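Local structure of mannitol dehydrogenase (Helicobacter pylori, 3TWO) at residues B[183-188]-B[335-340]; B[239-244]-B[262-267]; B[244-249]-B[271-276]. The protein probably catalyses the NADP(H)-dependent, zinc-assisted interconversion of cinnamyl alcohols and the corresponding aldehydes, as a two-domain medium-chain alcohol dehydrogenase. All blocks are in the same frame, centred on the assembly; numbering follows the deposited sequence.

Following the chain from the N terminus, the glycine-rich turn after strand 179-183 comes first and is the last to find its partner: interaction 1 closes a loop of 146 residues by bringing 183-188 against 335-340, at strand 338-342 of the mixed sheet that includes strands 31-40 and 65-73. Interactions 2 and 3 nest inside that loop and cross each other, their segments alternating along the chain, and share T244. Strand 235-240 lies between 179-183 and 259-263, so interaction 2 adjoins interaction 1 through backbone bonds of A183. Interaction 3 carries the packing outward to the second subunit. NADPH touches all three.

Interaction 1 of 3, residues B[183-188]-B[335-340]; sequences AGFGGL and AKFRYV. With NDP (NADPH dihydro-nicotinamide-adenine-dinucleotide phosphate), chain F.
K336 and F337 meet the turn that follows strand 179-183. The carbonyl oxygens of K336 and F185 lie near each other, and both accept from K212, while the K336 ammonium pairs with D215. F337 follows with its ring edge directed at the face of F185 in a T-shaped pair, centroids 5.0 Å apart and planes at 75°. F337 CE2 sits over the centre of the F185 ring, which is swung out by a CG anti to its backbone N (chi1 -173°). In the plane of the F337 ring, CD2 meets G186 O at 3.6 Å. R338 then bends at chi2, and its guanidinium lies directly on the G187 backbone, one face over G187 C and NH1 standing 3.4 Å from G187 CA. R338 NH2 also touches L188 CD1. R338 NH1 donates to NADPH O2N at 2.8 Å, NH2 only weakly, and NE pairs with E65. Across the pyrophosphate, G187 N reaches O2A at 2.7 Å and L188 N reaches O1N at 2.7 Å, both nearly straight, as in a Rossmann dinucleotide-binding turn. Helix-start amides and an arginine from the other sheet thus share the diphosphate, probably offsetting its negative charge.

Interaction 2 of 3, residues B[239-244]-B[262-267]; sequences ISTIPT and ALVGLP. With NDP (NADPH dihydro-nicotinamide-adenine-dinucleotide phosphate), chain F.
S240 O is gripped by two successive amides of the facing strand end, V264 N at 3.0 Å and G265 N at 2.9 Å. G265 N lies in the carbonyl plane on a lone pair, whereas V264 N is tilted 20° from that plane. The same residue's amide, S240 N, donates to A262 O at 2.9 Å, completing the parallel ladder in which I239 pairs with A262 and S240 with L263. I239 CG1 and the A262 methyl share one sheet face, and I239 CG1 also meets V264 CG2; S240 CB touches L263 CD2 on the other face. V264 CG2 lies beside T241 CG2, the two side chains pointing the same way. T241 OG1, in the position between backbone N and carbonyl carbon (chi1 78°), is turned back to the carbonyls of A183 and G184. Beyond the strands, G265 CA lies against T241 C and I242 O, 3.7 Å from each, so the two backbones meet directly. P267 continues the packing, its CA making a CH...O contact of 3.2 Å to P243 O and its CG resting against T244 O. The second subunit covers L263, L266 and P267 through F280, I281 and V277. NADPH runs past the loops leaving the strands side by side: L266 N donates to O3D at 2.9 Å, T244 OG1 donates to N7A at 2.8 Å, and I242 packs CG2 and CD1 against the adenine. Backbone bonds that fix the two C-terminal strand ends, a common cofactor site in Rossmann folds, probably set the spacing of the groups that bind the nicotinamide ribose and the adenine.

Interaction 3 of 3, residues B[244-249]-B[271-276]; sequences THYDLK and VAPVLS. With NDP (NADPH dihydro-nicotinamide-adenine-dinucleotide phosphate), chain F.
P273 CG touches both Y246 and L248. It stands over one face of the Y246 phenol ring, 4.1 Å from the centroid and offset toward the rim near CE2, a CH-pi contact. P273 CB also lies 3.1 Å from Y246 O. L248 crosses the proline at about a right angle and brings its CG to P273 CG at 3.8 Å, while its CB and CD1 reach L275 CG. K249 slides past L275 in the opposite direction, CG against CD2. At the other end, H245 CB rests on V271 CB, and H245 CD2 meets V271 O at the edge of the imidazole, in its plane, at 3.1 Å; CG anti to the backbone N (chi1 176°) starts the ring on that course. Further out, the Y246 hydroxyl is hydrogen-bonded to S240 OG, which anchors the ring to strand 235-240. D247 is the N-cap of helix 248-252: its OD2 accepts from K249 N at 2.8 Å and, from the opposite face of the carboxylate plane, from K249 NZ at 3.1 Å in a salt bridge. A water accepts from K249 NZ and donates weakly to V274 O, linking the ammonium to strand 274-276. That strand pairs antiparallel with its counterpart in the second subunit, whose V277 packs on L248. The contact across the segments is therefore mainly apolar, and because D247 OD2 takes both the amide and the ammonium of K249, the carboxylate charge is probably balanced locally at its edge, beside the dimer interface.

Interaction 1 of 3, residues B[183-188]-B[335-340]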
# COMPACT_ATOMS: atom_id res chain seq x y z
N ALA B 183 -1.10 -7.69 14.65
CA ALA B 183 -1.61 -6.58 15.43
C ALA B 183 -3.11 -6.85 15.79
O ALA B 183 -3.96 -7.03 14.89
CB ALA B 183 -1.43 -5.28 14.63
N GLY B 184 -3.43 -6.86 17.08
CA GLY B 184 -4.78 -7.17 17.54
C GLY B 184 -4.87 -8.66 17.86
O GLY B 184 -4.88 -9.48 16.97
N PHE B 185 -4.90 -9.01 19.14
CA PHE B 185 -4.77 -10.42 19.51
C PHE B 185 -6.12 -10.97 19.93
O PHE B 185 -6.29 -11.41 21.07
CB PHE B 185 -3.70 -10.58 20.62
CG PHE B 185 -3.35 -12.02 20.97
CD1 PHE B 185 -3.17 -13.00 19.97
CD2 PHE B 185 -3.12 -12.37 22.32
CE1 PHE B 185 -2.77 -14.34 20.31
CE2 PHE B 185 -2.77 -13.70 22.66
CZ PHE B 185 -2.57 -14.68 21.63
N GLY B 186 -7.08 -10.94 19.00
CA GLY B 186 -8.46 -11.32 19.29
C GLY B 186 -8.83 -12.57 18.50
O GLY B 186 -8.04 -13.53 18.41
N GLY B 187 -10.03 -12.58 17.94
CA GLY B 187 -10.47 -13.75 17.12
C GLY B 187 -9.62 -13.97 15.88
O GLY B 187 -9.02 -15.04 15.72
N LEU B 188 -9.53 -12.97 15.00
CA LEU B 188 -8.66 -13.11 13.83
C LEU B 188 -7.18 -13.22 14.27
O LEU B 188 -6.44 -14.10 13.77
CB LEU B 188 -8.86 -11.95 12.84
CG LEU B 188 -9.94 -12.20 11.79
CD1 LEU B 188 -11.35 -12.32 12.44
CD2 LEU B 188 -9.91 -11.00 10.75
N ALA B 335 -12.82 -9.44 26.26
CA ALA B 335 -13.08 -10.71 25.58
C ALA B 335 -11.81 -11.55 25.62
O ALA B 335 -10.74 -11.05 26.02
CB ALA B 335 -13.59 -10.49 24.11
N LYS B 336 -11.90 -12.83 25.25
CA LYS B 336 -10.69 -13.65 25.24
C LYS B 336 -10.31 -13.84 23.75
O LYS B 336 -9.48 -13.05 23.20
CB LYS B 336 -10.92 -14.98 25.99
CG LYS B 336 -9.58 -15.68 26.42
CD LYS B 336 -9.75 -17.22 26.58
CE LYS B 336 -8.42 -17.98 26.71
NZ LYS B 336 -7.64 -17.41 27.88
N PHE B 337 -10.90 -14.85 23.11
CA PHE B 337 -10.68 -15.03 21.68
C PHE B 337 -12.03 -15.05 20.97
O PHE B 337 -12.68 -13.97 20.88
CB PHE B 337 -9.69 -16.18 21.39
CG PHE B 337 -8.31 -15.97 22.06
CD1 PHE B 337 -7.93 -16.72 23.21
CD2 PHE B 337 -7.42 -15.00 21.60
CE1 PHE B 337 -6.67 -16.53 23.80
CE2 PHE B 337 -6.16 -14.81 22.20
CZ PHE B 337 -5.80 -15.59 23.32
N ARG B 338 -12.49 -16.22 20.50
CA ARG B 338 -13.80 -16.28 19.83
C ARG B 338 -14.87 -16.72 20.81
O ARG B 338 -14.63 -17.65 21.62
CB ARG B 338 -13.77 -17.22 18.60
CG ARG B 338 -13.47 -16.47 17.28
CD ARG B 338 -14.76 -15.81 16.75
NE ARG B 338 -14.63 -15.22 15.43
CZ ARG B 338 -14.16 -14.00 15.17
NH1 ARG B 338 -13.66 -13.26 16.16
NH2 ARG B 338 -14.12 -13.57 13.92
N TYR B 339 -16.04 -16.07 20.73
CA TYR B 339 -17.31 -16.62 21.30
C TYR B 339 -18.02 -17.45 20.24
O TYR B 339 -18.02 -17.08 19.02
CB TYR B 339 -18.27 -15.52 21.78
CG TYR B 339 -17.78 -14.76 23.00
CD1 TYR B 339 -17.21 -13.48 22.88
CD2 TYR B 339 -17.84 -15.33 24.28
CE1 TYR B 339 -16.76 -12.78 24.01
CE2 TYR B 339 -17.39 -14.66 25.41
CZ TYR B 339 -16.86 -13.39 25.27
OH TYR B 339 -16.41 -12.75 26.37
N VAL B 340 -18.60 -18.57 20.67
CA VAL B 340 -19.37 -19.39 19.74
C VAL B 340 -20.72 -19.74 20.35
O VAL B 340 -20.79 -20.19 21.52
CB VAL B 340 -18.64 -20.64 19.34
CG1 VAL B 340 -19.61 -21.52 18.56
CG2 VAL B 340 -17.37 -20.33 18.51
PA NDP F . -12.18 -9.16 18.02
O1A NDP F . -12.45 -8.05 18.94
O2A NDP F . -11.82 -10.64 18.44
O5B NDP F . -10.58 -8.90 18.16
C5B NDP F . -9.97 -7.50 18.05
C4B NDP F . -8.68 -7.49 18.86
O4B NDP F . -7.81 -6.30 18.68
C3B NDP F . -9.03 -7.58 20.36
O3B NDP F . -8.16 -8.61 20.96
C2B NDP F . -8.66 -6.16 20.88
O2B NDP F . -8.24 -6.33 22.25
C1B NDP F . -7.41 -5.83 20.03
N9A NDP F . -7.25 -4.38 19.78
C8A NDP F . -8.26 -3.48 19.67
N7A NDP F . -7.71 -2.31 19.38
C5A NDP F . -6.38 -2.46 19.31
C6A NDP F . -5.34 -1.59 19.05
N6A NDP F . -5.52 -0.25 18.80
N1A NDP F . -4.12 -2.11 19.08
C2A NDP F . -3.87 -3.39 19.30
N3A NDP F . -4.84 -4.23 19.54
C4A NDP F . -6.11 -3.78 19.56
O3 NDP F . -12.11 -8.84 16.48
PN NDP F . -12.05 -9.86 15.34
O1N NDP F . -10.78 -10.61 15.32
O2N NDP F . -13.34 -10.70 15.13
O5D NDP F . -12.08 -8.88 14.10
C5D NDP F . -11.08 -7.75 14.09
C4D NDP F . -11.40 -6.75 12.90
O4D NDP F . -11.27 -7.58 11.74
C3D NDP F . -12.84 -6.16 12.88
O3D NDP F . -12.75 -4.77 12.45
C2D NDP F . -13.53 -7.08 11.86
O2D NDP F . -14.56 -6.41 11.22
C1D NDP F . -12.38 -7.29 10.85
N1N NDP F . -12.59 -8.42 9.89
C2N NDP F . -12.22 -8.22 8.54
C3N NDP F . -12.39 -9.23 7.60
C7N NDP F . -11.89 -9.01 6.18
O7N NDP F . -11.02 -8.16 5.93
N7N NDP F . -12.26 -9.95 5.31
C4N NDP F . -12.98 -10.45 8.00
C5N NDP F . -13.32 -10.69 9.37
C6N NDP F . -13.15 -9.69 10.30
P2B NDP F . -8.65 -5.35 23.40
O1X NDP F . -9.20 -6.34 24.59
O2X NDP F . -7.53 -4.47 23.73
O3X NDP F . -9.93 -4.54 22.90

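Interaction 2 of 3, residues B[239-244]-B[262-267]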
# COMPACT_ATOMS: atom_id res chain seq x y z
N ILE B 239 0.29 -8.56 9.83
CA ILE B 239 -1.15 -8.54 9.52
C ILE B 239 -1.84 -7.75 10.62
O ILE B 239 -1.63 -8.04 11.81
CB ILE B 239 -1.75 -9.98 9.38
CG1 ILE B 239 -3.26 -9.95 9.15
CG2 ILE B 239 -1.35 -10.88 10.61
CD1 ILE B 239 -3.82 -11.30 8.80
N SER B 240 -2.58 -6.72 10.24
CA SER B 240 -3.28 -5.89 11.20
C SER B 240 -4.77 -6.25 11.25
O SER B 240 -5.49 -6.08 10.26
CB SER B 240 -3.14 -4.42 10.88
OG SER B 240 -3.82 -3.67 11.87
N THR B 241 -5.22 -6.73 12.41
CA THR B 241 -6.62 -7.07 12.59
C THR B 241 -7.30 -6.03 13.47
O THR B 241 -8.40 -6.30 13.95
CB THR B 241 -6.80 -8.41 13.29
OG1 THR B 241 -6.57 -8.24 14.72
CG2 THR B 241 -5.86 -9.47 12.68
N ILE B 242 -6.64 -4.89 13.72
CA ILE B 242 -7.12 -3.93 14.71
C ILE B 242 -8.49 -3.30 14.30
O ILE B 242 -8.58 -2.76 13.21
CB ILE B 242 -6.12 -2.78 14.89
CG1 ILE B 242 -4.84 -3.30 15.57
CG2 ILE B 242 -6.73 -1.66 15.71
CD1 ILE B 242 -3.64 -2.28 15.57
N PRO B 243 -9.52 -3.35 15.17
CA PRO B 243 -10.87 -2.83 14.82
C PRO B 243 -11.19 -1.45 15.44
O PRO B 243 -12.35 -1.01 15.36
CB PRO B 243 -11.78 -3.88 15.45
CG PRO B 243 -11.06 -4.13 16.82
CD PRO B 243 -9.56 -4.14 16.44
N THR B 244 -10.22 -0.83 16.11
CA THR B 244 -10.39 0.50 16.72
C THR B 244 -9.38 1.50 16.04
O THR B 244 -8.58 1.11 15.16
CB THR B 244 -10.13 0.51 18.28
OG1 THR B 244 -8.75 0.20 18.52
CG2 THR B 244 -11.02 -0.52 19.09
N ALA B 262 -0.32 -6.36 5.64
CA ALA B 262 -1.58 -6.84 5.16
C ALA B 262 -2.62 -6.32 6.16
O ALA B 262 -2.50 -6.58 7.37
CB ALA B 262 -1.63 -8.38 5.19
N LEU B 263 -3.66 -5.67 5.63
CA LEU B 263 -4.71 -5.05 6.43
C LEU B 263 -5.95 -5.90 6.28
O LEU B 263 -6.47 -6.07 5.16
CB LEU B 263 -5.01 -3.63 5.92
CG LEU B 263 -3.82 -2.70 5.92
CD1 LEU B 263 -4.08 -1.33 5.23
CD2 LEU B 263 -3.15 -2.53 7.35
N VAL B 264 -6.45 -6.43 7.40
CA VAL B 264 -7.79 -7.03 7.41
C VAL B 264 -8.77 -6.36 8.35
O VAL B 264 -9.98 -6.40 8.10
CB VAL B 264 -7.73 -8.54 7.74
CG1 VAL B 264 -6.86 -9.26 6.63
CG2 VAL B 264 -7.16 -8.76 9.13
N GLY B 265 -8.26 -5.73 9.42
CA GLY B 265 -9.12 -5.09 10.41
C GLY B 265 -9.85 -3.84 9.89
O GLY B 265 -9.33 -3.06 9.05
N LEU B 266 -11.06 -3.63 10.39
CA LEU B 266 -11.97 -2.67 9.75
C LEU B 266 -12.64 -1.76 10.81
O LEU B 266 -13.80 -1.99 11.22
CB LEU B 266 -13.00 -3.49 9.01
CG LEU B 266 -13.31 -3.39 7.53
CD1 LEU B 266 -12.33 -2.56 6.68
CD2 LEU B 266 -13.48 -4.80 7.05
N PRO B 267 -11.89 -0.74 11.29
CA PRO B 267 -12.49 0.07 12.37
C PRO B 267 -13.68 0.87 11.88
O PRO B 267 -13.98 0.87 10.67
CB PRO B 267 -11.35 1.03 12.79
CG PRO B 267 -10.09 0.46 12.17
CD PRO B 267 -10.54 -0.25 10.90
PA NDP F . -12.18 -9.16 18.02
O1A NDP F . -12.45 -8.05 18.94
O2A NDP F . -11.82 -10.64 18.44
O5B NDP F . -10.58 -8.90 18.16
C5B NDP F . -9.97 -7.50 18.05
C4B NDP F . -8.68 -7.49 18.86
O4B NDP F . -7.81 -6.30 18.68
C3B NDP F . -9.03 -7.58 20.36
O3B NDP F . -8.16 -8.61 20.96
C2B NDP F . -8.66 -6.16 20.88
O2B NDP F . -8.24 -6.33 22.25
C1B NDP F . -7.41 -5.83 20.03
N9A NDP F . -7.25 -4.38 19.78
C8A NDP F . -8.26 -3.48 19.67
N7A NDP F . -7.71 -2.31 19.38
C5A NDP F . -6.38 -2.46 19.31
C6A NDP F . -5.34 -1.59 19.05
N6A NDP F . -5.52 -0.25 18.80
N1A NDP F . -4.12 -2.11 19.08
C2A NDP F . -3.87 -3.39 19.30
N3A NDP F . -4.84 -4.23 19.54
C4A NDP F . -6.11 -3.78 19.56
O3 NDP F . -12.11 -8.84 16.48
PN NDP F . -12.05 -9.86 15.34
O1N NDP F . -10.78 -10.61 15.32
O2N NDP F . -13.34 -10.70 15.13
O5D NDP F . -12.08 -8.88 14.10
C5D NDP F . -11.08 -7.75 14.09
C4D NDP F . -11.40 -6.75 12.90
O4D NDP F . -11.27 -7.58 11.74
C3D NDP F . -12.84 -6.16 12.88
O3D NDP F . -12.75 -4.77 12.45
C2D NDP F . -13.53 -7.08 11.86
O2D NDP F . -14.56 -6.41 11.22
C1D NDP F . -12.38 -7.29 10.85
N1N NDP F . -12.59 -8.42 9.89
C2N NDP F . -12.22 -8.22 8.54
C3N NDP F . -12.39 -9.23 7.60
C7N NDP F . -11.89 -9.01 6.18
O7N NDP F . -11.02 -8.16 5.93
N7N NDP F . -12.26 -9.95 5.31
C4N NDP F . -12.98 -10.45 8.00
C5N NDP F . -13.32 -10.69 9.37
C6N NDP F . -13.15 -9.69 10.30
P2B NDP F . -8.65 -5.35 23.40
O1X NDP F . -9.20 -6.34 24.59
O2X NDP F . -7.53 -4.47 23.73
O3X NDP F . -9.93 -4.54 22.90

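Interaction 3 of 3, residues B[244-249]-B[271-276]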
# COMPACT_ATOMS: atom_id res chain seq x y z
N THR B 244 -10.22 -0.83 16.11
CA THR B 244 -10.39 0.50 16.72
C THR B 244 -9.38 1.50 16.04
O THR B 244 -8.58 1.11 15.16
CB THR B 244 -10.13 0.51 18.28
OG1 THR B 244 -8.75 0.20 18.52
CG2 THR B 244 -11.02 -0.52 19.09
N HIS B 245 -9.42 2.76 16.44
CA HIS B 245 -8.55 3.78 15.86
C HIS B 245 -7.07 3.48 16.14
O HIS B 245 -6.71 3.08 17.26
CB HIS B 245 -8.89 5.18 16.43
CG HIS B 245 -7.96 6.25 15.94
ND1 HIS B 245 -7.01 6.84 16.75
CD2 HIS B 245 -7.81 6.81 14.71
CE1 HIS B 245 -6.32 7.73 16.05
NE2 HIS B 245 -6.80 7.74 14.82
N TYR B 246 -6.24 3.67 15.11
CA TYR B 246 -4.80 3.60 15.25
C TYR B 246 -4.14 4.30 14.08
O TYR B 246 -4.81 4.77 13.17
CB TYR B 246 -4.31 2.15 15.39
CG TYR B 246 -4.42 1.28 14.15
CD1 TYR B 246 -3.27 0.83 13.49
CD2 TYR B 246 -5.67 0.87 13.66
CE1 TYR B 246 -3.35 -0.02 12.39
CE2 TYR B 246 -5.78 0.00 12.53
CZ TYR B 246 -4.61 -0.45 11.92
OH TYR B 246 -4.70 -1.29 10.80
N ASP B 247 -2.83 4.35 14.11
CA ASP B 247 -2.08 5.04 13.09
C ASP B 247 -1.36 3.96 12.28
O ASP B 247 -0.48 3.29 12.81
CB ASP B 247 -1.12 6.05 13.76
CG ASP B 247 -0.21 6.75 12.75
OD1 ASP B 247 0.55 7.65 13.14
OD2 ASP B 247 -0.26 6.43 11.55
N LEU B 248 -1.75 3.77 11.02
CA LEU B 248 -1.06 2.81 10.18
C LEU B 248 0.49 3.05 10.17
O LEU B 248 1.23 2.10 10.01
CB LEU B 248 -1.62 2.83 8.70
CG LEU B 248 -2.97 2.20 8.50
CD1 LEU B 248 -3.67 2.70 7.19
CD2 LEU B 248 -2.89 0.65 8.59
N LYS B 249 0.97 4.30 10.28
CA LYS B 249 2.42 4.53 10.21
C LYS B 249 3.20 3.80 11.27
O LYS B 249 4.32 3.40 11.02
CB LYS B 249 2.84 6.02 10.24
CG LYS B 249 2.33 6.78 9.00
CD LYS B 249 2.64 8.32 9.08
CE LYS B 249 2.18 8.98 10.38
NZ LYS B 249 0.65 9.13 10.38
N VAL B 271 -13.28 6.66 12.29
CA VAL B 271 -11.97 6.66 12.94
C VAL B 271 -10.94 5.80 12.20
O VAL B 271 -9.80 5.68 12.64
CB VAL B 271 -12.00 6.23 14.45
CG1 VAL B 271 -13.06 7.06 15.27
CG2 VAL B 271 -12.27 4.69 14.59
N ALA B 272 -11.32 5.23 11.06
CA ALA B 272 -10.43 4.31 10.35
C ALA B 272 -9.22 5.02 9.71
O ALA B 272 -9.34 6.09 9.16
CB ALA B 272 -11.16 3.49 9.34
N PRO B 273 -8.02 4.40 9.81
CA PRO B 273 -6.81 5.20 9.46
C PRO B 273 -6.59 5.23 7.97
O PRO B 273 -7.09 4.36 7.26
CB PRO B 273 -5.69 4.46 10.18
CG PRO B 273 -6.19 3.04 10.30
CD PRO B 273 -7.69 3.16 10.54
N VAL B 274 -5.89 6.25 7.50
CA VAL B 274 -5.49 6.29 6.12
C VAL B 274 -3.93 6.42 5.99
O VAL B 274 -3.21 6.70 6.99
CB VAL B 274 -6.15 7.51 5.43
CG1 VAL B 274 -7.74 7.59 5.74
CG2 VAL B 274 -5.47 8.82 5.86
N LEU B 275 -3.40 6.24 4.77
CA LEU B 275 -2.03 6.58 4.49
C LEU B 275 -2.04 7.50 3.28
O LEU B 275 -2.73 7.23 2.31
CB LEU B 275 -1.24 5.28 4.20
CG LEU B 275 -0.84 4.42 5.42
CD1 LEU B 275 -0.45 3.00 4.96
CD2 LEU B 275 0.29 5.10 6.26
N SER B 276 -1.32 8.60 3.34
CA SER B 276 -1.18 9.50 2.21
C SER B 276 0.03 9.14 1.36
O SER B 276 0.93 8.41 1.83
CB SER B 276 -1.02 10.95 2.69
OG SER B 276 0.34 11.22 2.96
PA NDP F . -12.18 -9.16 18.02
O1A NDP F . -12.45 -8.05 18.94
O2A NDP F . -11.82 -10.64 18.44
O5B NDP F . -10.58 -8.90 18.16
C5B NDP F . -9.97 -7.50 18.05
C4B NDP F . -8.68 -7.49 18.86
O4B NDP F . -7.81 -6.30 18.68
C3B NDP F . -9.03 -7.58 20.36
O3B NDP F . -8.16 -8.61 20.96
C2B NDP F . -8.66 -6.16 20.88
O2B NDP F . -8.24 -6.33 22.25
C1B NDP F . -7.41 -5.83 20.03
N9A NDP F . -7.25 -4.38 19.78
C8A NDP F . -8.26 -3.48 19.67
N7A NDP F . -7.71 -2.31 19.38
C5A NDP F . -6.38 -2.46 19.31
C6A NDP F . -5.34 -1.59 19.05
N6A NDP F . -5.52 -0.25 18.80
N1A NDP F . -4.12 -2.11 19.08
C2A NDP F . -3.87 -3.39 19.30
N3A NDP F . -4.84 -4.23 19.54
C4A NDP F . -6.11 -3.78 19.56
O3 NDP F . -12.11 -8.84 16.48
PN NDP F . -12.05 -9.86 15.34
O1N NDP F . -10.78 -10.61 15.32
O2N NDP F . -13.34 -10.70 15.13
O5D NDP F . -12.08 -8.88 14.10
C5D NDP F . -11.08 -7.75 14.09
C4D NDP F . -11.40 -6.75 12.90
O4D NDP F . -11.27 -7.58 11.74
C3D NDP F . -12.84 -6.16 12.88
O3D NDP F . -12.75 -4.77 12.45
C2D NDP F . -13.53 -7.08 11.86
O2D NDP F . -14.56 -6.41 11.22
C1D NDP F . -12.38 -7.29 10.85
N1N NDP F . -12.59 -8.42 9.89
C2N NDP F . -12.22 -8.22 8.54
C3N NDP F . -12.39 -9.23 7.60
C7N NDP F . -11.89 -9.01 6.18
O7N NDP F . -11.02 -8.16 5.93
N7N NDP F . -12.26 -9.95 5.31
C4N NDP F . -12.98 -10.45 8.00
C5N NDP F . -13.32 -10.69 9.37
C6N NDP F . -13.15 -9.69 10.30
P2B NDP F . -8.65 -5.35 23.40
O1X NDP F . -9.20 -6.34 24.59
O2X NDP F . -7.53 -4.47 23.73
O3X NDP F . -9.93 -4.54 22.90
O HOH W 1 -1.02 9.19 8.05